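Local coordinates for protein SusD homolog (Bacteroides thetaiotaomicron VPI-5482, PDB 3IHV) that probably binds glycans at the outer-membrane surface, as other SusD-family proteins do, although its own substrate is not established, at residues E130-F135 against K161-I166; F135-L140 against H513-I518; G477-T482 against T506-G511. All coordinates share one frame; numbering follows the deposited sequence.

How the interactions relate
Interaction 1 and interaction 2 lie close together, with centres about 9 Å apart, and share F135. Both are buried: the first packs aliphatic side chains and a tyrosine ring between helices 107-135 and 159-176, whereas the second packs two loops, so that backbone carbonyls and a glycine take part. The backbone bond between R134 and F516 joins them, linking the end of helix 107-135 to the loop that precedes helix 520-525. Interaction 3 is partly buried, its centre about 16 Å from that of interaction 2 and about 22 Å from that of interaction 1. It sets the start of helix 479-493 against residues 508-510, and H513 touches it from interaction 2. Here an exposed glutamate covers a tyrosine face.

Interaction 1 of 3, residues E130-F135 against K161-I166; sequences ELVRRF and KVYEYI
With chi1 at 77°, V132 sets its CG1 between its own backbone N and carbonyl carbon, and from there this methyl reaches over one face of the Y163 ring. V162 places CG1 anti to the backbone N (chi1 179°), where it meets V132 CB at 3.8 Å. The V132 methyl lies toward the rim of the tyrosine, with CG1 4.0 Å from the centroid of the Y163 ring in a CH-pi contact. The same CG1 also touches I166 CD1 at 3.9 Å, so one compact, beta-branched residue meets three partners. Tyrosine suits its place because its flat ring offers a broad surface to the methyl. No hydrogen bond joins the two segments. On helix 107-135 itself, buried E130 forms a salt-bridge network, its OE1 accepting from R133 NE at 2.9 Å, from R134 NE at 2.9 Å and from R133 NH2; E130 OE2 bonds Y37. The helix segments run nearly antiparallel, at 153°, with axes 10.2 Å apart, consistent with the TPR-like helical build of the SusD family. Helix 195-210 also packs on Y163 and I166, its W209 stacking with the Y163 ring, while L131 turns to helix 75-101.

Interaction 2 of 3, residues F135-L140 against H513-I518; sequences FGNVVL and HELFPI
The F135 ring presents its edge to the backbone of P517, whose O lies near the ring plane, 3.3 Å from F135 CE1. Aromatic C-H groups carry a slight positive charge, which is likely to make this approach favourable. F516 CB comes to the ring obliquely, 3.9 Å from F135 CE1, and W81 meets F135 edge-to-face. The F516 ring turns from this contact and meets F45.

Beyond the ring, the chain leaves the helix at G136, whose phi is positive (77°). Glycine suits this place twice over: it tolerates that phi readily, and a beta carbon would point into L515 CD1. The bare backbone lets L515 CD2 come within 3.6 Å of G136 N. I518 folds CD1 back with chi2 at -55°, and this methyl lies 3.4 Å from N137 O and 4.3 Å from F135 CB.

No hydrogen bond runs directly between the segments; N532 bridges them instead, its ND2 bonding F135 O and F516 O while its OD1 accepts from N137 ND2. N137 O is bonded by Q156, so the carbonyl beside the I518 methyl has a polar partner.

The two loops thus meet at the C-terminal end of helix 107-135. Helix 75-101 packs alongside, V77 touching F135 and F516, and V138 packs on V162 of helix 159-176.

Interaction 3 of 3, residues G477-T482 against T506-G511; sequences GIYYKT and TYTEEG
Y480 and E510 carry the CH-pi part of this contact. E510 CB lies over one face of the tyrosine, 3.7 Å from the centroid of the Y480 ring and only 16° off its normal. Y480, in the first turn of helix 479-493, holds CG anti to the backbone N (chi1 178°). The glutamate chain is extended beyond CG, and its carboxylate plane lies 18° from the ring plane, with E510 CD 3.8 Å from Y480 CD2. A glutamate suits this exposed position: its methylene carbons cover the aromatic face, while its charged end can remain near solvent.

Polar backbone groups meet the same ring. T508 O lies at its edge, near the plane, 3.4 Å from Y480 CE1, and E510 N comes within 3.5 Å of Y480 CD1. An alanine in place of Y480 would probably deprive E510 CB of its aromatic surface and open a gap beside T508 O.

A methyl contact adds to these: T508 CG2 meets Y479 CE2 at 3.8 Å, the side chains crossing at about a right angle. Their polar ends are bonded to other residues, T508 OG1 to V504 O and Y479 OH to G48 O, while N68 bonds both hydroxyls.

Within the first segment, I478 O accepts from T482 N at 2.8 Å and T482 OG1 at 2.7 Å, from opposite faces of its plane. G477, with positive phi, ends the preceding helix in a Schellman motif, and I478 occupies the N-cap position of the next: a tight helix-to-helix junction, against whose first turn residues 508-510 pack.

Interaction 1 of 3, residues E130-F135 against K161-I166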
loop_
_atom_site.group_PDB
_atom_site.type_symbol
_atom_site.label_atom_id
_atom_site.label_comp_id
_atom_site.label_asym_id
_atom_site.label_seq_id
_atom_site.Cartn_x
_atom_site.Cartn_y
_atom_site.Cartn_z
ATOM N N GLU A 130 -10.156 -1.003 -2.711
ATOM C CA GLU A 130 -9.363 -2.214 -2.895
ATOM C C GLU A 130 -10.126 -3.237 -3.726
ATOM O O GLU A 130 -9.551 -3.846 -4.635
ATOM C CB GLU A 130 -8.914 -2.859 -1.574
ATOM C CG GLU A 130 -7.923 -2.037 -0.771
ATOM C CD GLU A 130 -6.475 -2.094 -1.288
ATOM O OE1 GLU A 130 -6.264 -2.307 -2.499
ATOM O OE2 GLU A 130 -5.534 -1.898 -0.472
ATOM N N LEU A 131 -11.397 -3.438 -3.411
ATOM C CA LEU A 131 -12.202 -4.415 -4.157
ATOM C C LEU A 131 -12.289 -4.036 -5.618
ATOM O O LEU A 131 -12.028 -4.853 -6.510
ATOM C CB LEU A 131 -13.634 -4.549 -3.611
ATOM C CG LEU A 131 -13.853 -5.382 -2.356
ATOM C CD1 LEU A 131 -15.284 -5.210 -1.814
ATOM C CD2 LEU A 131 -13.538 -6.877 -2.679
ATOM N N VAL A 132 -12.658 -2.805 -5.888
ATOM C CA VAL A 132 -12.855 -2.444 -7.267
ATOM C C VAL A 132 -11.551 -2.431 -8.093
ATOM O O VAL A 132 -11.552 -2.866 -9.253
ATOM C CB VAL A 132 -13.627 -1.100 -7.432
ATOM C CG1 VAL A 132 -12.715 0.148 -7.152
ATOM C CG2 VAL A 132 -14.248 -1.014 -8.815
ATOM N N ARG A 133 -10.445 -1.961 -7.516
ATOM C CA ARG A 133 -9.235 -1.884 -8.305
ATOM C C ARG A 133 -8.612 -3.270 -8.483
ATOM O O ARG A 133 -7.977 -3.527 -9.516
ATOM C CB ARG A 133 -8.207 -0.872 -7.742
ATOM C CG ARG A 133 -7.476 -1.309 -6.480
ATOM C CD ARG A 133 -6.712 -0.128 -5.935
ATOM N NE ARG A 133 -5.933 -0.463 -4.766
ATOM C CZ ARG A 133 -4.821 0.152 -4.411
ATOM N NH1 ARG A 133 -4.293 1.084 -5.171
ATOM N NH2 ARG A 133 -4.200 -0.211 -3.316
ATOM N N ARG A 134 -8.746 -4.159 -7.501
ATOM C CA ARG A 134 -8.123 -5.470 -7.579
ATOM C C ARG A 134 -8.956 -6.542 -8.269
ATOM O O ARG A 134 -8.399 -7.448 -8.905
ATOM C CB ARG A 134 -7.678 -5.947 -6.176
ATOM C CG ARG A 134 -6.645 -5.020 -5.564
ATOM C CD ARG A 134 -6.176 -5.464 -4.186
ATOM N NE ARG A 134 -5.102 -4.614 -3.733
ATOM C CZ ARG A 134 -3.809 -4.760 -4.041
ATOM N NH1 ARG A 134 -3.357 -5.752 -4.812
ATOM N NH2 ARG A 134 -2.948 -3.864 -3.570
ATOM N N PHE A 135 -10.286 -6.448 -8.119
ATOM C CA PHE A 135 -11.219 -7.420 -8.645
ATOM C C PHE A 135 -12.082 -6.927 -9.783
ATOM O O PHE A 135 -12.741 -7.731 -10.426
ATOM C CB PHE A 135 -12.083 -7.990 -7.526
ATOM C CG PHE A 135 -11.317 -8.789 -6.486
ATOM C CD1 PHE A 135 -11.046 -10.143 -6.691
ATOM C CD2 PHE A 135 -10.874 -8.208 -5.310
ATOM C CE1 PHE A 135 -10.359 -10.914 -5.738
ATOM C CE2 PHE A 135 -10.202 -8.979 -4.357
ATOM C CZ PHE A 135 -9.945 -10.317 -4.576
ATOM N N LYS A 161 -20.172 2.584 -10.908
ATOM C CA LYS A 161 -21.101 2.708 -9.799
ATOM C C LYS A 161 -20.395 2.437 -8.482
ATOM O O LYS A 161 -20.742 3.059 -7.506
ATOM C CB LYS A 161 -22.307 1.776 -9.944
ATOM C CG LYS A 161 -23.195 2.075 -11.133
ATOM C CD LYS A 161 -23.614 3.552 -11.238
ATOM C CE LYS A 161 -24.485 4.042 -10.083
ATOM N NZ LYS A 161 -24.731 5.546 -10.199
ATOM N N VAL A 162 -19.432 1.512 -8.439
ATOM C CA VAL A 162 -18.685 1.289 -7.204
ATOM C C VAL A 162 -17.838 2.546 -6.916
ATOM O O VAL A 162 -17.753 2.992 -5.752
ATOM C CB VAL A 162 -17.843 0.027 -7.289
ATOM C CG1 VAL A 162 -17.055 -0.186 -6.004
ATOM C CG2 VAL A 162 -18.762 -1.195 -7.589
ATOM N N TYR A 163 -17.229 3.139 -7.955
ATOM C CA TYR A 163 -16.463 4.367 -7.771
ATOM C C TYR A 163 -17.342 5.495 -7.238
ATOM O O TYR A 163 -16.935 6.260 -6.367
ATOM C CB TYR A 163 -15.677 4.805 -9.031
ATOM C CG TYR A 163 -14.289 4.175 -9.123
ATOM C CD1 TYR A 163 -13.276 4.582 -8.250
ATOM C CD2 TYR A 163 -13.981 3.165 -10.041
ATOM C CE1 TYR A 163 -12.037 4.027 -8.289
ATOM C CE2 TYR A 163 -12.724 2.637 -10.118
ATOM C CZ TYR A 163 -11.737 3.059 -9.236
ATOM O OH TYR A 163 -10.479 2.521 -9.207
ATOM N N GLU A 164 -18.533 5.641 -7.774
ATOM C CA GLU A 164 -19.432 6.661 -7.271
ATOM C C GLU A 164 -19.775 6.453 -5.786
ATOM O O GLU A 164 -19.874 7.415 -5.021
ATOM C CB GLU A 164 -20.657 6.661 -8.179
ATOM C CG GLU A 164 -21.724 7.600 -7.792
ATOM C CD GLU A 164 -22.823 7.633 -8.835
ATOM O OE1 GLU A 164 -23.963 8.022 -8.485
ATOM O OE2 GLU A 164 -22.533 7.228 -9.991
ATOM N N TYR A 165 -19.937 5.200 -5.383
ATOM C CA TYR A 165 -20.222 4.864 -3.990
ATOM C C TYR A 165 -19.018 5.220 -3.103
ATOM O O TYR A 165 -19.178 5.861 -2.066
ATOM C CB TYR A 165 -20.558 3.390 -3.910
ATOM C CG TYR A 165 -21.131 2.963 -2.599
ATOM C CD1 TYR A 165 -22.490 3.068 -2.345
ATOM C CD2 TYR A 165 -20.329 2.457 -1.621
ATOM C CE1 TYR A 165 -23.013 2.680 -1.115
ATOM C CE2 TYR A 165 -20.840 2.052 -0.415
ATOM C CZ TYR A 165 -22.169 2.149 -0.171
ATOM O OH TYR A 165 -22.642 1.723 1.045
ATOM N N ILE A 166 -17.807 4.859 -3.541
ATOM C CA ILE A 166 -16.584 5.222 -2.802
ATOM C C ILE A 166 -16.481 6.766 -2.672
ATOM O O ILE A 166 -16.203 7.296 -1.616
ATOM C CB ILE A 166 -15.341 4.714 -3.545
ATOM C CG1 ILE A 166 -15.349 3.186 -3.559
ATOM C CG2 ILE A 166 -14.033 5.294 -2.930
ATOM C CD1 ILE A 166 -14.424 2.595 -4.601
#

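Interaction 2 of 3, residues F135-L140 against H513-I518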
loop_
_atom_site.group_PDB
_atom_site.type_symbol
_atom_site.label_atom_id
_atom_site.label_comp_id
_atom_site.label_asym_id
_atom_site.label_seq_id
_atom_site.Cartn_x
_atom_site.Cartn_y
_atom_site.Cartn_z
ATOM N N PHE A 135 -10.286 -6.448 -8.119
ATOM C CA PHE A 135 -11.219 -7.420 -8.645
ATOM C C PHE A 135 -12.082 -6.927 -9.783
ATOM O O PHE A 135 -12.741 -7.731 -10.426
ATOM C CB PHE A 135 -12.083 -7.990 -7.526
ATOM C CG PHE A 135 -11.317 -8.789 -6.486
ATOM C CD1 PHE A 135 -11.046 -10.143 -6.691
ATOM C CD2 PHE A 135 -10.874 -8.208 -5.310
ATOM C CE1 PHE A 135 -10.359 -10.914 -5.738
ATOM C CE2 PHE A 135 -10.202 -8.979 -4.357
ATOM C CZ PHE A 135 -9.945 -10.317 -4.576
ATOM N N GLY A 136 -12.165 -5.611 -9.956
ATOM C CA GLY A 136 -12.860 -5.051 -11.125
ATOM C C GLY A 136 -14.367 -5.020 -11.145
ATOM O O GLY A 136 -14.965 -3.986 -11.421
ATOM N N ASN A 137 -14.989 -6.172 -10.911
ATOM C CA ASN A 137 -16.423 -6.381 -11.032
ATOM C C ASN A 137 -16.940 -6.984 -9.730
ATOM O O ASN A 137 -16.929 -8.202 -9.550
ATOM C CB ASN A 137 -16.602 -7.323 -12.203
ATOM C CG ASN A 137 -16.098 -6.702 -13.471
ATOM O OD1 ASN A 137 -16.725 -5.778 -13.966
ATOM N ND2 ASN A 137 -14.917 -7.127 -13.957
ATOM N N VAL A 138 -17.427 -6.101 -8.860
ATOM C CA VAL A 138 -17.714 -6.494 -7.502
ATOM C C VAL A 138 -19.159 -6.127 -7.132
ATOM O O VAL A 138 -19.853 -5.386 -7.855
ATOM C CB VAL A 138 -16.674 -5.880 -6.537
ATOM C CG1 VAL A 138 -15.163 -6.318 -6.947
ATOM C CG2 VAL A 138 -16.874 -4.367 -6.374
ATOM N N VAL A 139 -19.594 -6.701 -6.028
ATOM C CA VAL A 139 -20.931 -6.457 -5.496
ATOM C C VAL A 139 -20.926 -5.261 -4.547
ATOM O O VAL A 139 -20.078 -5.160 -3.628
ATOM C CB VAL A 139 -21.471 -7.681 -4.693
ATOM C CG1 VAL A 139 -22.888 -7.403 -4.180
ATOM C CG2 VAL A 139 -21.472 -8.935 -5.520
ATOM N N LEU A 140 -21.898 -4.373 -4.759
ATOM C CA LEU A 140 -22.173 -3.299 -3.800
ATOM C C LEU A 140 -23.072 -3.919 -2.729
ATOM O O LEU A 140 -24.286 -4.064 -2.933
ATOM C CB LEU A 140 -22.872 -2.108 -4.441
ATOM C CG LEU A 140 -21.985 -1.184 -5.262
ATOM C CD1 LEU A 140 -22.762 -0.139 -6.067
ATOM C CD2 LEU A 140 -20.987 -0.513 -4.318
ATOM N N HIS A 513 -3.968 -10.666 -16.099
ATOM C CA HIS A 513 -3.367 -10.356 -14.796
ATOM C C HIS A 513 -3.478 -8.903 -14.329
ATOM O O HIS A 513 -2.970 -8.575 -13.277
ATOM C CB HIS A 513 -1.932 -10.928 -14.684
ATOM C CG HIS A 513 -1.906 -12.428 -14.629
ATOM N ND1 HIS A 513 -1.483 -13.220 -15.683
ATOM C CD2 HIS A 513 -2.320 -13.289 -13.662
ATOM C CE1 HIS A 513 -1.628 -14.493 -15.363
ATOM N NE2 HIS A 513 -2.145 -14.565 -14.146
ATOM N N GLU A 514 -4.195 -8.085 -15.069
ATOM C CA GLU A 514 -4.537 -6.734 -14.625
ATOM C C GLU A 514 -5.656 -6.786 -13.556
ATOM O O GLU A 514 -5.950 -5.766 -12.933
ATOM C CB GLU A 514 -4.988 -5.840 -15.756
ATOM C CG GLU A 514 -4.000 -5.730 -16.908
ATOM C CD GLU A 514 -4.109 -6.853 -17.900
ATOM O OE1 GLU A 514 -5.079 -7.630 -17.796
ATOM O OE2 GLU A 514 -3.218 -6.952 -18.783
ATOM N N LEU A 515 -6.305 -7.937 -13.399
ATOM C CA LEU A 515 -7.239 -8.189 -12.289
ATOM C C LEU A 515 -6.957 -9.512 -11.644
ATOM O O LEU A 515 -6.385 -10.418 -12.277
ATOM C CB LEU A 515 -8.662 -8.278 -12.801
ATOM C CG LEU A 515 -9.265 -6.978 -13.352
ATOM C CD1 LEU A 515 -10.599 -7.289 -14.051
ATOM C CD2 LEU A 515 -9.444 -5.894 -12.244
ATOM N N PHE A 516 -7.357 -9.626 -10.392
ATOM C CA PHE A 516 -7.433 -10.930 -9.737
ATOM C C PHE A 516 -8.756 -11.562 -10.153
ATOM O O PHE A 516 -9.694 -10.849 -10.568
ATOM C CB PHE A 516 -7.327 -10.808 -8.218
ATOM C CG PHE A 516 -5.873 -10.867 -7.692
ATOM C CD1 PHE A 516 -4.812 -10.389 -8.459
ATOM C CD2 PHE A 516 -5.599 -11.321 -6.425
ATOM C CE1 PHE A 516 -3.488 -10.419 -7.969
ATOM C CE2 PHE A 516 -4.301 -11.327 -5.915
ATOM C CZ PHE A 516 -3.243 -10.906 -6.703
ATOM N N PRO A 517 -8.840 -12.887 -10.105
ATOM C CA PRO A 517 -10.096 -13.516 -10.433
ATOM C C PRO A 517 -11.114 -13.299 -9.321
ATOM O O PRO A 517 -10.738 -13.096 -8.165
ATOM C CB PRO A 517 -9.743 -15.011 -10.462
ATOM C CG PRO A 517 -8.595 -15.137 -9.423
ATOM C CD PRO A 517 -7.837 -13.845 -9.606
ATOM N N ILE A 518 -12.386 -13.408 -9.664
ATOM C CA ILE A 518 -13.429 -13.442 -8.657
ATOM C C ILE A 518 -13.188 -14.829 -8.031
ATOM O O ILE A 518 -12.995 -15.780 -8.762
ATOM C CB ILE A 518 -14.818 -13.409 -9.288
ATOM C CG1 ILE A 518 -14.979 -12.152 -10.165
ATOM C CG2 ILE A 518 -15.883 -13.509 -8.198
ATOM C CD1 ILE A 518 -14.700 -10.812 -9.500
#

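Interaction 3 of 3, residues G477-T482 against T506-G511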
loop_
_atom_site.group_PDB
_atom_site.type_symbol
_atom_site.label_atom_id
_atom_site.label_comp_id
_atom_site.label_asym_id
_atom_site.label_seq_id
_atom_site.Cartn_x
_atom_site.Cartn_y
_atom_site.Cartn_z
ATOM N N GLY A 477 -2.126 1.194 -17.622
ATOM C CA GLY A 477 -2.368 0.314 -18.742
ATOM C C GLY A 477 -1.092 -0.296 -19.298
ATOM O O GLY A 477 -1.060 -0.743 -20.420
ATOM N N ILE A 478 -0.040 -0.363 -18.480
ATOM C CA ILE A 478 1.253 -0.880 -18.953
ATOM C C ILE A 478 1.809 -2.073 -18.161
ATOM O O ILE A 478 3.000 -2.335 -18.225
ATOM C CB ILE A 478 2.303 0.284 -19.007
ATOM C CG1 ILE A 478 2.602 0.909 -17.628
ATOM C CG2 ILE A 478 1.851 1.332 -20.007
ATOM C CD1 ILE A 478 3.750 1.944 -17.640
ATOM N N TYR A 479 0.959 -2.798 -17.440
ATOM C CA TYR A 479 1.468 -3.857 -16.568
ATOM C C TYR A 479 2.153 -4.957 -17.371
ATOM O O TYR A 479 3.343 -5.228 -17.181
ATOM C CB TYR A 479 0.370 -4.418 -15.664
ATOM C CG TYR A 479 0.893 -5.484 -14.788
ATOM C CD1 TYR A 479 1.964 -5.235 -13.961
ATOM C CD2 TYR A 479 0.346 -6.778 -14.789
ATOM C CE1 TYR A 479 2.494 -6.241 -13.120
ATOM C CE2 TYR A 479 0.874 -7.770 -13.978
ATOM C CZ TYR A 479 1.942 -7.484 -13.135
ATOM O OH TYR A 479 2.521 -8.445 -12.349
ATOM N N TYR A 480 1.432 -5.550 -18.313
ATOM C CA TYR A 480 2.055 -6.581 -19.151
ATOM C C TYR A 480 3.283 -6.051 -19.904
ATOM O O TYR A 480 4.308 -6.714 -19.929
ATOM C CB TYR A 480 1.047 -7.143 -20.138
ATOM C CG TYR A 480 1.607 -8.183 -21.073
ATOM C CD1 TYR A 480 1.778 -9.515 -20.667
ATOM C CD2 TYR A 480 1.940 -7.858 -22.375
ATOM C CE1 TYR A 480 2.307 -10.475 -21.544
ATOM C CE2 TYR A 480 2.449 -8.800 -23.238
ATOM C CZ TYR A 480 2.640 -10.107 -22.831
ATOM O OH TYR A 480 3.165 -11.011 -23.734
ATOM N N LYS A 481 3.170 -4.876 -20.536
ATOM C CA LYS A 481 4.299 -4.260 -21.265
ATOM C C LYS A 481 5.538 -4.132 -20.353
ATOM O O LYS A 481 6.662 -4.381 -20.779
ATOM C CB LYS A 481 3.860 -2.858 -21.737
ATOM C CG LYS A 481 4.861 -2.024 -22.513
ATOM C CD LYS A 481 4.317 -0.579 -22.756
ATOM C CE LYS A 481 5.222 0.268 -23.683
ATOM N N THR A 482 5.323 -3.716 -19.116
ATOM C CA THR A 482 6.439 -3.496 -18.164
ATOM C C THR A 482 7.080 -4.800 -17.709
ATOM O O THR A 482 8.307 -4.892 -17.583
ATOM C CB THR A 482 5.958 -2.640 -16.985
ATOM O OG1 THR A 482 5.453 -1.415 -17.514
ATOM C CG2 THR A 482 7.102 -2.347 -15.972
ATOM N N THR A 506 7.232 -15.447 -17.123
ATOM C CA THR A 506 6.818 -16.696 -17.739
ATOM C C THR A 506 5.293 -16.828 -17.823
ATOM O O THR A 506 4.765 -17.312 -18.820
ATOM C CB THR A 506 7.396 -17.872 -16.911
ATOM O OG1 THR A 506 8.809 -17.744 -16.908
ATOM C CG2 THR A 506 6.995 -19.266 -17.439
ATOM N N TYR A 507 4.591 -16.330 -16.815
ATOM C CA TYR A 507 3.148 -16.593 -16.675
ATOM C C TYR A 507 2.211 -15.409 -16.854
ATOM O O TYR A 507 1.016 -15.605 -17.091
ATOM C CB TYR A 507 2.935 -17.145 -15.265
ATOM C CG TYR A 507 3.787 -18.354 -14.951
ATOM C CD1 TYR A 507 3.443 -19.606 -15.451
ATOM C CD2 TYR A 507 4.924 -18.250 -14.162
ATOM C CE1 TYR A 507 4.192 -20.689 -15.182
ATOM C CE2 TYR A 507 5.677 -19.368 -13.850
ATOM C CZ TYR A 507 5.293 -20.580 -14.361
ATOM O OH TYR A 507 6.014 -21.721 -14.129
ATOM N N THR A 508 2.725 -14.177 -16.701
ATOM C CA THR A 508 1.893 -12.964 -16.792
ATOM C C THR A 508 1.286 -12.863 -18.173
ATOM O O THR A 508 1.993 -12.942 -19.191
ATOM C CB THR A 508 2.685 -11.693 -16.470
ATOM O OG1 THR A 508 3.185 -11.808 -15.126
ATOM C CG2 THR A 508 1.818 -10.448 -16.570
ATOM N N GLU A 509 -0.032 -12.730 -18.207
ATOM C CA GLU A 509 -0.783 -12.761 -19.460
ATOM C C GLU A 509 -1.529 -11.469 -19.670
ATOM O O GLU A 509 -2.250 -10.988 -18.807
ATOM C CB GLU A 509 -1.730 -13.963 -19.433
ATOM C CG GLU A 509 -2.556 -14.197 -20.704
ATOM C CD GLU A 509 -3.392 -15.490 -20.659
ATOM O OE1 GLU A 509 -3.111 -16.400 -19.827
ATOM O OE2 GLU A 509 -4.324 -15.592 -21.492
ATOM N N GLU A 510 -1.388 -10.908 -20.859
ATOM C CA GLU A 510 -2.021 -9.646 -21.154
ATOM C C GLU A 510 -3.518 -9.847 -21.204
ATOM O O GLU A 510 -3.991 -10.783 -21.803
ATOM C CB GLU A 510 -1.547 -9.119 -22.507
ATOM C CG GLU A 510 -1.977 -7.698 -22.749
ATOM C CD GLU A 510 -1.369 -7.128 -24.003
ATOM O OE1 GLU A 510 -1.002 -7.888 -24.936
ATOM O OE2 GLU A 510 -1.240 -5.894 -24.039
ATOM N N GLY A 511 -4.271 -8.960 -20.566
ATOM C CA GLY A 511 -5.727 -9.100 -20.563
ATOM C C GLY A 511 -6.243 -10.040 -19.479
ATOM O O GLY A 511 -7.454 -10.252 -19.386
#